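Local coordinates for acyl-coenzyme A oxidase acox-1.2 (Caenorhabditis elegans, PDB 5K3J), which catalyses the FAD-dependent desaturation of the CoA-activated side chain of ascarosides with a five-carbon omega chain, the first step of their peroxisomal beta-oxidation, at residues N489-Q494 with Y573-F577; Q494-A498 with E522-A526. All coordinates share one frame; numbering follows the deposited sequence.

Both contacts lie in the helical C-terminal part of the acyl-CoA oxidase and start from helix 481-507, whose residues 489-498 supply the first side of each. Further along the chain, 522-526 on helix 520-543 returns to 494-498 and closes the shorter loop, interaction 2. The chain then passes through helix 549-569 before 573-577, the end of helix 571-574 and the turn after it, comes back to 489-494 and closes the longer loop, interaction 1, which encloses the shorter one. Gln494 belongs to both contacts, and Tyr573 OH lies 3.1 Å from Arg525 CD. Together they join three helices beside one ATP, which Tyr573 and Arg525 reach, and set them against the second subunit.

Interaction 1: N489-Q494 with Y573-F577; sequences NMARRQ and YALEF. With ATP (adenosine-5'-triphosphate), chain D.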
ATOM      1  N   ASN A 489       2.722  30.359  -8.179  1.00 75.28           N
ATOM      2  CA  ASN A 489       3.125  29.935  -9.510  1.00 81.15           C
ATOM      3  C   ASN A 489       3.038  28.410  -9.554  1.00 85.02           C
ATOM      4  O   ASN A 489       2.499  27.799  -8.629  1.00 93.26           O
ATOM      5  CB  ASN A 489       4.534  30.427  -9.847  1.00 82.68           C
ATOM      6  CG  ASN A 489       4.727  31.904  -9.538  1.00 82.93           C
ATOM      7  OD1 ASN A 489       4.259  32.775 -10.273  1.00 86.64           O
ATOM      8  ND2 ASN A 489       5.428  32.190  -8.448  1.00 81.27           N
ATOM      9  N   MET A 490       3.560  27.789 -10.608  1.00 78.30           N
ATOM     10  CA  MET A 490       3.352  26.352 -10.840  1.00 75.59           C
ATOM     11  C   MET A 490       1.863  26.031 -10.917  1.00 73.82           C
ATOM     12  O   MET A 490       1.356  25.606 -11.955  1.00 73.99           O
ATOM     13  CB  MET A 490       3.993  25.493  -9.741  1.00 71.19           C
ATOM     14  CG  MET A 490       5.476  25.676  -9.536  1.00 69.34           C
ATOM     15  SD  MET A 490       6.089  24.466  -8.343  1.00 70.58           S
ATOM     16  CE  MET A 490       5.454  25.120  -6.806  1.00 72.52           C
ATOM     17  N   ALA A 491       1.177  26.222  -9.791  1.00 53.80           N
ATOM     18  CA  ALA A 491      -0.272  26.090  -9.705  1.00 58.49           C
ATOM     19  C   ALA A 491      -0.967  26.933 -10.769  1.00 61.11           C
ATOM     20  O   ALA A 491      -1.589  26.395 -11.685  1.00 69.09           O
ATOM     21  CB  ALA A 491      -0.755  26.492  -8.319  1.00 57.38           C
ATOM     22  N   ARG A 492      -0.858  28.253 -10.631  1.00 70.42           N
ATOM     23  CA  ARG A 492      -1.395  29.198 -11.606  1.00 70.39           C
ATOM     24  C   ARG A 492      -0.946  28.849 -13.017  1.00 63.53           C
ATOM     25  O   ARG A 492      -1.738  28.883 -13.960  1.00 61.47           O
ATOM     26  CB  ARG A 492      -0.958  30.622 -11.264  1.00 72.25           C
ATOM     27  CG  ARG A 492      -1.318  31.660 -12.315  1.00 72.03           C
ATOM     28  CD  ARG A 492      -0.597  32.983 -12.069  1.00 72.77           C
ATOM     29  NE  ARG A 492      -0.765  33.468 -10.701  1.00 69.09           N
ATOM     30  CZ  ARG A 492       0.201  33.478  -9.787  1.00 65.63           C
ATOM     31  NH1 ARG A 492       1.414  33.032 -10.095  1.00 67.10           N
ATOM     32  NH2 ARG A 492      -0.041  33.937  -8.567  1.00 60.46           N
ATOM     33  N   ARG A 493       0.337  28.520 -13.143  1.00 74.66           N
ATOM     34  CA  ARG A 493       0.931  28.090 -14.404  1.00 76.95           C
ATOM     35  C   ARG A 493       0.132  26.944 -15.014  1.00 80.31           C
ATOM     36  O   ARG A 493      -0.459  27.086 -16.084  1.00 76.54           O
ATOM     37  CB  ARG A 493       2.383  27.655 -14.184  1.00 79.30           C
ATOM     38  CG  ARG A 493       3.378  28.123 -15.239  1.00 76.56           C
ATOM     39  CD  ARG A 493       3.205  27.403 -16.568  1.00 74.89           C
ATOM     40  NE  ARG A 493       2.418  28.191 -17.511  1.00 77.43           N
ATOM     41  CZ  ARG A 493       2.418  28.000 -18.826  1.00 76.48           C
ATOM     42  NH1 ARG A 493       1.668  28.765 -19.608  1.00 78.26           N
ATOM     43  NH2 ARG A 493       3.171  27.047 -19.362  1.00 76.61           N
ATOM     44  N   GLN A 494       0.115  25.815 -14.312  1.00 64.91           N
ATOM     45  CA  GLN A 494      -0.561  24.611 -14.776  1.00 65.11           C
ATOM     46  C   GLN A 494      -2.056  24.829 -14.968  1.00 65.45           C
ATOM     47  O   GLN A 494      -2.639  24.321 -15.925  1.00 67.43           O
ATOM     48  CB  GLN A 494      -0.327  23.465 -13.791  1.00 62.57           C
ATOM     49  CG  GLN A 494      -0.957  22.140 -14.192  1.00 57.93           C
ATOM     50  CD  GLN A 494      -0.301  21.525 -15.408  1.00 60.19           C
ATOM     51  OE1 GLN A 494       0.896  21.702 -15.637  1.00 63.59           O
ATOM     52  NE2 GLN A 494      -1.083  20.801 -16.199  1.00 57.00           N
ATOM     53  N   TYR A 573       7.716  21.376 -12.190  1.00 69.56           N
ATOM     54  CA  TYR A 573       6.835  22.521 -12.378  1.00 78.96           C
ATOM     55  C   TYR A 573       7.501  23.815 -11.914  1.00 85.49           C
ATOM     56  O   TYR A 573       7.206  24.894 -12.427  1.00 93.40           O
ATOM     57  CB  TYR A 573       5.518  22.316 -11.625  1.00 80.14           C
ATOM     58  CG  TYR A 573       4.719  21.126 -12.100  1.00 76.88           C
ATOM     59  CD1 TYR A 573       4.294  21.035 -13.418  1.00 71.90           C
ATOM     60  CD2 TYR A 573       4.372  20.102 -11.227  1.00 76.72           C
ATOM     61  CE1 TYR A 573       3.559  19.954 -13.858  1.00 72.82           C
ATOM     62  CE2 TYR A 573       3.634  19.016 -11.659  1.00 79.60           C
ATOM     63  CZ  TYR A 573       3.231  18.948 -12.976  1.00 77.43           C
ATOM     64  OH  TYR A 573       2.498  17.868 -13.409  1.00 73.68           O
ATOM     65  N   ALA A 574       8.401  23.697 -10.941  1.00 59.44           N
ATOM     66  CA  ALA A 574       9.026  24.861 -10.315  1.00 60.64           C
ATOM     67  C   ALA A 574      10.243  25.368 -11.076  1.00 64.03           C
ATOM     68  O   ALA A 574      10.938  26.267 -10.603  1.00 65.21           O
ATOM     69  CB  ALA A 574       9.426  24.537  -8.882  1.00 61.30           C
ATOM     70  N   LEU A 575      10.509  24.799 -12.245  1.00 87.96           N
ATOM     71  CA  LEU A 575      11.703  25.171 -12.995  1.00 87.78           C
ATOM     72  C   LEU A 575      11.392  26.108 -14.158  1.00 90.27           C
ATOM     73  O   LEU A 575      12.273  26.438 -14.952  1.00 92.81           O
ATOM     74  CB  LEU A 575      12.424  23.919 -13.488  1.00 82.32           C
ATOM     75  CG  LEU A 575      13.057  23.113 -12.350  1.00 83.56           C
ATOM     76  CD1 LEU A 575      13.705  21.832 -12.856  1.00 87.79           C
ATOM     77  CD2 LEU A 575      14.053  23.959 -11.566  1.00 81.86           C
ATOM     78  N   GLU A 576      10.136  26.532 -14.255  1.00136.65           N
ATOM     79  CA  GLU A 576       9.779  27.651 -15.116  1.00133.44           C
ATOM     80  C   GLU A 576      10.160  28.940 -14.406  1.00129.98           C
ATOM     81  O   GLU A 576      10.239  30.004 -15.019  1.00124.35           O
ATOM     82  CB  GLU A 576       8.284  27.656 -15.444  1.00133.06           C
ATOM     83  CG  GLU A 576       7.891  26.867 -16.674  1.00133.25           C
ATOM     84  CD  GLU A 576       6.955  25.724 -16.349  1.00137.16           C
ATOM     85  OE1 GLU A 576       6.727  24.872 -17.234  1.00127.43           O
ATOM     86  OE2 GLU A 576       6.449  25.678 -15.208  1.00140.90           O
ATOM     87  N   PHE A 577      10.402  28.826 -13.103  1.00 93.55           N
ATOM     88  CA  PHE A 577      10.573  29.990 -12.244  1.00 95.45           C
ATOM     89  C   PHE A 577      11.860  29.951 -11.418  1.00 91.60           C
ATOM     90  O   PHE A 577      12.164  30.903 -10.702  1.00 87.98           O
ATOM     91  CB  PHE A 577       9.372  30.123 -11.303  1.00 94.23           C
ATOM     92  CG  PHE A 577       8.055  30.287 -12.010  1.00106.10           C
ATOM     93  CD1 PHE A 577       7.536  31.548 -12.248  1.00110.95           C
ATOM     94  CD2 PHE A 577       7.331  29.180 -12.426  1.00109.77           C
ATOM     95  CE1 PHE A 577       6.327  31.704 -12.892  1.00111.83           C
ATOM     96  CE2 PHE A 577       6.120  29.330 -13.073  1.00111.14           C
ATOM     97  CZ  PHE A 577       5.617  30.593 -13.306  1.00111.96           C
TER
HETATM   98  PG  ATP D 702       2.932  15.212 -10.854  1.00 59.59           P
HETATM   99  O1G ATP D 702       2.163  16.409 -11.359  1.00 56.67           O
HETATM  100  O2G ATP D 702       3.556  14.375 -11.947  1.00 57.30           O
HETATM  101  O3G ATP D 702       3.848  15.507  -9.689  1.00 55.49           O
HETATM  102  PB  ATP D 702       2.113  12.750  -9.795  1.00 62.02           P
HETATM  103  O1B ATP D 702       1.962  12.632  -8.295  1.00 53.05           O
HETATM  104  O2B ATP D 702       3.396  12.308 -10.459  1.00 59.57           O
HETATM  105  O3B ATP D 702       1.785  14.267 -10.226  1.00 62.15           O
HETATM  106  PA  ATP D 702       0.929  11.608 -12.036  1.00 50.60           P
HETATM  107  O1A ATP D 702      -0.218  12.300 -12.737  1.00 43.74           O
HETATM  108  O2A ATP D 702       2.345  11.822 -12.517  1.00 45.88           O
HETATM  109  O3A ATP D 702       0.873  11.982 -10.472  1.00 51.54           O
HETATM  110  O5' ATP D 702       0.637  10.027 -12.008  1.00 52.01           O
HETATM  111  C5' ATP D 702       1.476   9.149 -11.259  1.00 44.70           C
HETATM  112  C4' ATP D 702       0.569   8.107 -10.629  1.00 44.88           C
HETATM  113  O4' ATP D 702       0.123   8.531  -9.336  1.00 43.77           O
HETATM  114  C3' ATP D 702      -0.658   7.911 -11.503  1.00 44.37           C
HETATM  115  O3' ATP D 702      -0.787   6.531 -11.849  1.00 41.39           O
HETATM  116  C2' ATP D 702      -1.827   8.357 -10.652  1.00 43.42           C
HETATM  117  O2' ATP D 702      -2.945   7.479 -10.789  1.00 47.76           O
HETATM  118  C1' ATP D 702      -1.290   8.345  -9.228  1.00 42.22           C
HETATM  119  N9  ATP D 702      -1.889   9.422  -8.400  1.00 46.01           N
HETATM  120  C8  ATP D 702      -1.535  10.719  -8.425  1.00 45.83           C
HETATM  121  N7  ATP D 702      -2.267  11.450  -7.548  1.00 48.05           N
HETATM  122  C5  ATP D 702      -3.116  10.608  -6.934  1.00 42.58           C
HETATM  123  C6  ATP D 702      -4.170  10.723  -5.899  1.00 41.20           C
HETATM  124  N6  ATP D 702      -4.470  11.914  -5.324  1.00 43.15           N
HETATM  125  N1  ATP D 702      -4.817   9.590  -5.545  1.00 40.06           N
HETATM  126  C2  ATP D 702      -4.530   8.400  -6.105  1.00 41.86           C
HETATM  127  N3  ATP D 702      -3.591   8.225  -7.050  1.00 41.09           N
HETATM  128  C4  ATP D 702      -2.862   9.272  -7.498  1.00 44.78           C
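The helix of 489-494 is met by the last residues of the short helix 571-574 and the turn behind it, the backbones coming nearest at Met490 and Tyr573, whose CA atoms are 5.4 Å apart. This is helix-to-turn packing within the helical C-terminal domain of the acyl-CoA oxidase, beside the ATP site shared between the two subunits. At the far end of the turn, Phe577 lies flat against Asn489. Asn489 CB sits over the middle of the ring, 3.6 Å from its centroid and 11° off the ring normal, which meets the criteria for a CH-pi contact. The Asn489 amide continues over the same ring, the two planes 29° apart, so the stack is not quite parallel. Arg493 approaches the ring differently: its CG lies at the edge, near the plane, 3.7 Å from Phe577 CE2. Asn489 and Arg493 thus meet the phenyl group at a face and at its rim. Midway, Met490 reaches along the turn. Its CG packs against Tyr573 CB, and a bend at the last torsion (chi3 -74°) carries CE away beyond SD, leaving the sulfur as the atom closest to Ala574 CB. On the ATP side, Gln494 OE1 comes obliquely to the Tyr573 ring, 3.6 Å from CE1, while its NE2 is bonded to Glu522. Arg525 and Leu529 of helix 520-543 also pack on Tyr573, as does Arg587 of the second subunit. The ring extends from CB toward the nucleotide, and at its edge the hydroxyl donates a hydrogen bond to the gamma-phosphate, Tyr573 OH to ATP O1G, 2.5 Å.

Interaction 2: Q494-A498 with E522-A526; sequences QAWKA and ELTRA. With ATP (adenosine-5'-triphosphate), chain D.
Helices 481-507 and 520-543 form an antiparallel pair beside the ATP site: the axes of 494-498 and 522-526 run at 161° to each other and approach to 8.5 Å. The alanines are consistent with this spacing: Ala498 CB packs on Glu522 CB (3.8 Å) and on Leu523 CD2, while Ala526 CB faces the backbone of Ala495. Gln494 supplies the polar link. With CG anti to the backbone N (chi1 -178°) and a bend at chi2, it lays CG against Ala526 CA and turns the amide toward Glu522. Gln494 NE2 donates to Glu522 OE1 (159° at the hydrogen; the modelled 2.5 Å is doubtful as a length) and, less straight, to Glu522 O (3.2 Å). It stands above the carbonyl plane there, on the face opposite Ala526 N, the helical donor to that oxygen. One amide nitrogen thus has two acceptors on the neighbouring helix, a carboxylate oxygen and a main-chain oxygen. Glu522 OE2 forms a salt bridge with Arg525 NE (3.5 Å) and is hydrogen-bonded to Tyr591 OH of the second subunit, which is also hydrogen-bonded to Arg525 NH2; these contacts probably help orient the guanidinium. Extended from CG to NE, Arg525 brings NH1 within 3.1 Å of ATP O2G, which lies at the guanidinium edge, in its plane: an arginine directed at a phosphate in a nucleotide site shared across the dimer.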
ATOM      1  N   GLN A 494       0.115  25.815 -14.312  1.00 64.91           N
ATOM      2  CA  GLN A 494      -0.561  24.611 -14.776  1.00 65.11           C
ATOM      3  C   GLN A 494      -2.056  24.829 -14.968  1.00 65.45           C
ATOM      4  O   GLN A 494      -2.639  24.321 -15.925  1.00 67.43           O
ATOM      5  CB  GLN A 494      -0.327  23.465 -13.791  1.00 62.57           C
ATOM      6  CG  GLN A 494      -0.957  22.140 -14.192  1.00 57.93           C
ATOM      7  CD  GLN A 494      -0.301  21.525 -15.408  1.00 60.19           C
ATOM      8  OE1 GLN A 494       0.896  21.702 -15.637  1.00 63.59           O
ATOM      9  NE2 GLN A 494      -1.083  20.801 -16.199  1.00 57.00           N
ATOM     10  N   ALA A 495      -2.668  25.573 -14.048  1.00 77.91           N
ATOM     11  CA  ALA A 495      -4.104  25.852 -14.093  1.00 82.27           C
ATOM     12  C   ALA A 495      -4.521  26.433 -15.440  1.00 81.76           C
ATOM     13  O   ALA A 495      -5.435  25.925 -16.090  1.00 89.66           O
ATOM     14  CB  ALA A 495      -4.495  26.800 -12.965  1.00 79.50           C
ATOM     15  N   TRP A 496      -3.844  27.502 -15.852  1.00 71.29           N
ATOM     16  CA  TRP A 496      -4.049  28.088 -17.169  1.00 74.74           C
ATOM     17  C   TRP A 496      -3.629  27.122 -18.270  1.00 71.72           C
ATOM     18  O   TRP A 496      -4.344  26.931 -19.254  1.00 70.90           O
ATOM     19  CB  TRP A 496      -3.267  29.396 -17.300  1.00 76.16           C
ATOM     20  CG  TRP A 496      -3.922  30.562 -16.646  1.00 73.65           C
ATOM     21  CD1 TRP A 496      -3.772  30.970 -15.353  1.00 68.19           C
ATOM     22  CD2 TRP A 496      -4.828  31.486 -17.258  1.00 71.97           C
ATOM     23  NE1 TRP A 496      -4.532  32.089 -15.120  1.00 75.06           N
ATOM     24  CE2 TRP A 496      -5.191  32.427 -16.273  1.00 74.98           C
ATOM     25  CE3 TRP A 496      -5.369  31.610 -18.541  1.00 65.65           C
ATOM     26  CZ2 TRP A 496      -6.070  33.476 -16.531  1.00 68.56           C
ATOM     27  CZ3 TRP A 496      -6.241  32.652 -18.795  1.00 63.39           C
ATOM     28  CH2 TRP A 496      -6.583  33.571 -17.795  1.00 65.23           C
ATOM     29  N   LYS A 497      -2.461  26.517 -18.082  1.00 57.34           N
ATOM     30  CA  LYS A 497      -1.871  25.610 -19.061  1.00 53.25           C
ATOM     31  C   LYS A 497      -2.808  24.457 -19.406  1.00 49.36           C
ATOM     32  O   LYS A 497      -2.885  24.037 -20.559  1.00 46.69           O
ATOM     33  CB  LYS A 497      -0.540  25.067 -18.533  1.00 54.74           C
ATOM     34  CG  LYS A 497       0.412  24.527 -19.592  1.00 53.27           C
ATOM     35  CD  LYS A 497       0.324  23.018 -19.727  1.00 49.48           C
ATOM     36  CE  LYS A 497       1.397  22.507 -20.669  1.00 52.87           C
ATOM     37  NZ  LYS A 497       2.773  22.804 -20.178  1.00 53.05           N
ATOM     38  N   ALA A 498      -3.519  23.951 -18.403  1.00 67.62           N
ATOM     39  CA  ALA A 498      -4.437  22.839 -18.616  1.00 69.07           C
ATOM     40  C   ALA A 498      -5.776  23.324 -19.166  1.00 62.66           C
ATOM     41  O   ALA A 498      -6.381  22.671 -20.018  1.00 60.08           O
ATOM     42  CB  ALA A 498      -4.642  22.062 -17.322  1.00 68.36           C
ATOM     43  N   GLU A 522      -3.792  16.466 -17.301  1.00 67.86           N
ATOM     44  CA  GLU A 522      -3.273  17.807 -17.036  1.00 62.77           C
ATOM     45  C   GLU A 522      -4.102  18.513 -15.974  1.00 58.62           C
ATOM     46  O   GLU A 522      -3.564  19.184 -15.090  1.00 56.54           O
ATOM     47  CB  GLU A 522      -3.254  18.643 -18.315  1.00 64.43           C
ATOM     48  CG  GLU A 522      -2.199  18.212 -19.315  1.00 63.86           C
ATOM     49  CD  GLU A 522      -0.796  18.326 -18.757  1.00 63.49           C
ATOM     50  OE1 GLU A 522      -0.498  19.344 -18.095  1.00 57.56           O
ATOM     51  OE2 GLU A 522       0.007  17.397 -18.975  1.00 68.74           O
ATOM     52  N   LEU A 523      -5.417  18.347 -16.070  1.00 34.32           N
ATOM     53  CA  LEU A 523      -6.358  18.960 -15.143  1.00 33.81           C
ATOM     54  C   LEU A 523      -6.179  18.455 -13.718  1.00 34.29           C
ATOM     55  O   LEU A 523      -6.387  19.196 -12.758  1.00 38.50           O
ATOM     56  CB  LEU A 523      -7.788  18.700 -15.610  1.00 33.41           C
ATOM     57  CG  LEU A 523      -8.181  19.343 -16.940  1.00 34.27           C
ATOM     58  CD1 LEU A 523      -9.440  18.699 -17.473  1.00 34.94           C
ATOM     59  CD2 LEU A 523      -8.378  20.831 -16.754  1.00 36.12           C
ATOM     60  N   THR A 524      -5.804  17.188 -13.581  1.00 41.79           N
ATOM     61  CA  THR A 524      -5.568  16.620 -12.259  1.00 43.66           C
ATOM     62  C   THR A 524      -4.220  17.069 -11.709  1.00 42.24           C
ATOM     63  O   THR A 524      -4.035  17.153 -10.496  1.00 39.55           O
ATOM     64  CB  THR A 524      -5.611  15.081 -12.270  1.00 44.87           C
ATOM     65  OG1 THR A 524      -4.641  14.581 -13.198  1.00 50.61           O
ATOM     66  CG2 THR A 524      -6.992  14.584 -12.665  1.00 44.52           C
ATOM     67  N   ARG A 525      -3.276  17.348 -12.602  1.00 50.61           N
ATOM     68  CA  ARG A 525      -1.994  17.900 -12.187  1.00 51.92           C
ATOM     69  C   ARG A 525      -2.223  19.289 -11.616  1.00 48.70           C
ATOM     70  O   ARG A 525      -1.579  19.696 -10.649  1.00 48.34           O
ATOM     71  CB  ARG A 525      -1.012  17.961 -13.356  1.00 56.17           C
ATOM     72  CG  ARG A 525      -0.775  16.630 -14.045  1.00 55.51           C
ATOM     73  CD  ARG A 525       0.179  16.787 -15.217  1.00 56.32           C
ATOM     74  NE  ARG A 525       0.309  15.560 -15.999  1.00 54.27           N
ATOM     75  CZ  ARG A 525       1.113  14.551 -15.681  1.00 49.14           C
ATOM     76  NH1 ARG A 525       1.863  14.613 -14.588  1.00 46.36           N
ATOM     77  NH2 ARG A 525       1.166  13.475 -16.454  1.00 54.51           N
ATOM     78  N   ALA A 526      -3.160  20.008 -12.228  1.00 40.28           N
ATOM     79  CA  ALA A 526      -3.544  21.338 -11.777  1.00 46.26           C
ATOM     80  C   ALA A 526      -4.165  21.288 -10.388  1.00 51.32           C
ATOM     81  O   ALA A 526      -3.797  22.067  -9.506  1.00 66.36           O
ATOM     82  CB  ALA A 526      -4.512  21.973 -12.765  1.00 44.23           C
TER
HETATM   83  PG  ATP D 702       2.932  15.212 -10.854  1.00 59.59           P
HETATM   84  O1G ATP D 702       2.163  16.409 -11.359  1.00 56.67           O
HETATM   85  O2G ATP D 702       3.556  14.375 -11.947  1.00 57.30           O
HETATM   86  O3G ATP D 702       3.848  15.507  -9.689  1.00 55.49           O
HETATM   87  PB  ATP D 702       2.113  12.750  -9.795  1.00 62.02           P
HETATM   88  O1B ATP D 702       1.962  12.632  -8.295  1.00 53.05           O
HETATM   89  O2B ATP D 702       3.396  12.308 -10.459  1.00 59.57           O
HETATM   90  O3B ATP D 702       1.785  14.267 -10.226  1.00 62.15           O
HETATM   91  PA  ATP D 702       0.929  11.608 -12.036  1.00 50.60           P
HETATM   92  O1A ATP D 702      -0.218  12.300 -12.737  1.00 43.74           O
HETATM   93  O2A ATP D 702       2.345  11.822 -12.517  1.00 45.88           O
HETATM   94  O3A ATP D 702       0.873  11.982 -10.472  1.00 51.54           O
HETATM   95  O5' ATP D 702       0.637  10.027 -12.008  1.00 52.01           O
HETATM   96  C5' ATP D 702       1.476   9.149 -11.259  1.00 44.70           C
HETATM   97  C4' ATP D 702       0.569   8.107 -10.629  1.00 44.88           C
HETATM   98  O4' ATP D 702       0.123   8.531  -9.336  1.00 43.77           O
HETATM   99  C3' ATP D 702      -0.658   7.911 -11.503  1.00 44.37           C
HETATM  100  O3' ATP D 702      -0.787   6.531 -11.849  1.00 41.39           O
HETATM  101  C2' ATP D 702      -1.827   8.357 -10.652  1.00 43.42           C
HETATM  102  O2' ATP D 702      -2.945   7.479 -10.789  1.00 47.76           O
HETATM  103  C1' ATP D 702      -1.290   8.345  -9.228  1.00 42.22           C
HETATM  104  N9  ATP D 702      -1.889   9.422  -8.400  1.00 46.01           N
HETATM  105  C8  ATP D 702      -1.535  10.719  -8.425  1.00 45.83           C
HETATM  106  N7  ATP D 702      -2.267  11.450  -7.548  1.00 48.05           N
HETATM  107  C5  ATP D 702      -3.116  10.608  -6.934  1.00 42.58           C
HETATM  108  C6  ATP D 702      -4.170  10.723  -5.899  1.00 41.20           C
HETATM  109  N6  ATP D 702      -4.470  11.914  -5.324  1.00 43.15           N
HETATM  110  N1  ATP D 702      -4.817   9.590  -5.545  1.00 40.06           N
HETATM  111  C2  ATP D 702      -4.530   8.400  -6.105  1.00 41.86           C
HETATM  112  N3  ATP D 702      -3.591   8.225  -7.050  1.00 41.09           N
HETATM  113  C4  ATP D 702      -2.862   9.272  -7.498  1.00 44.78           C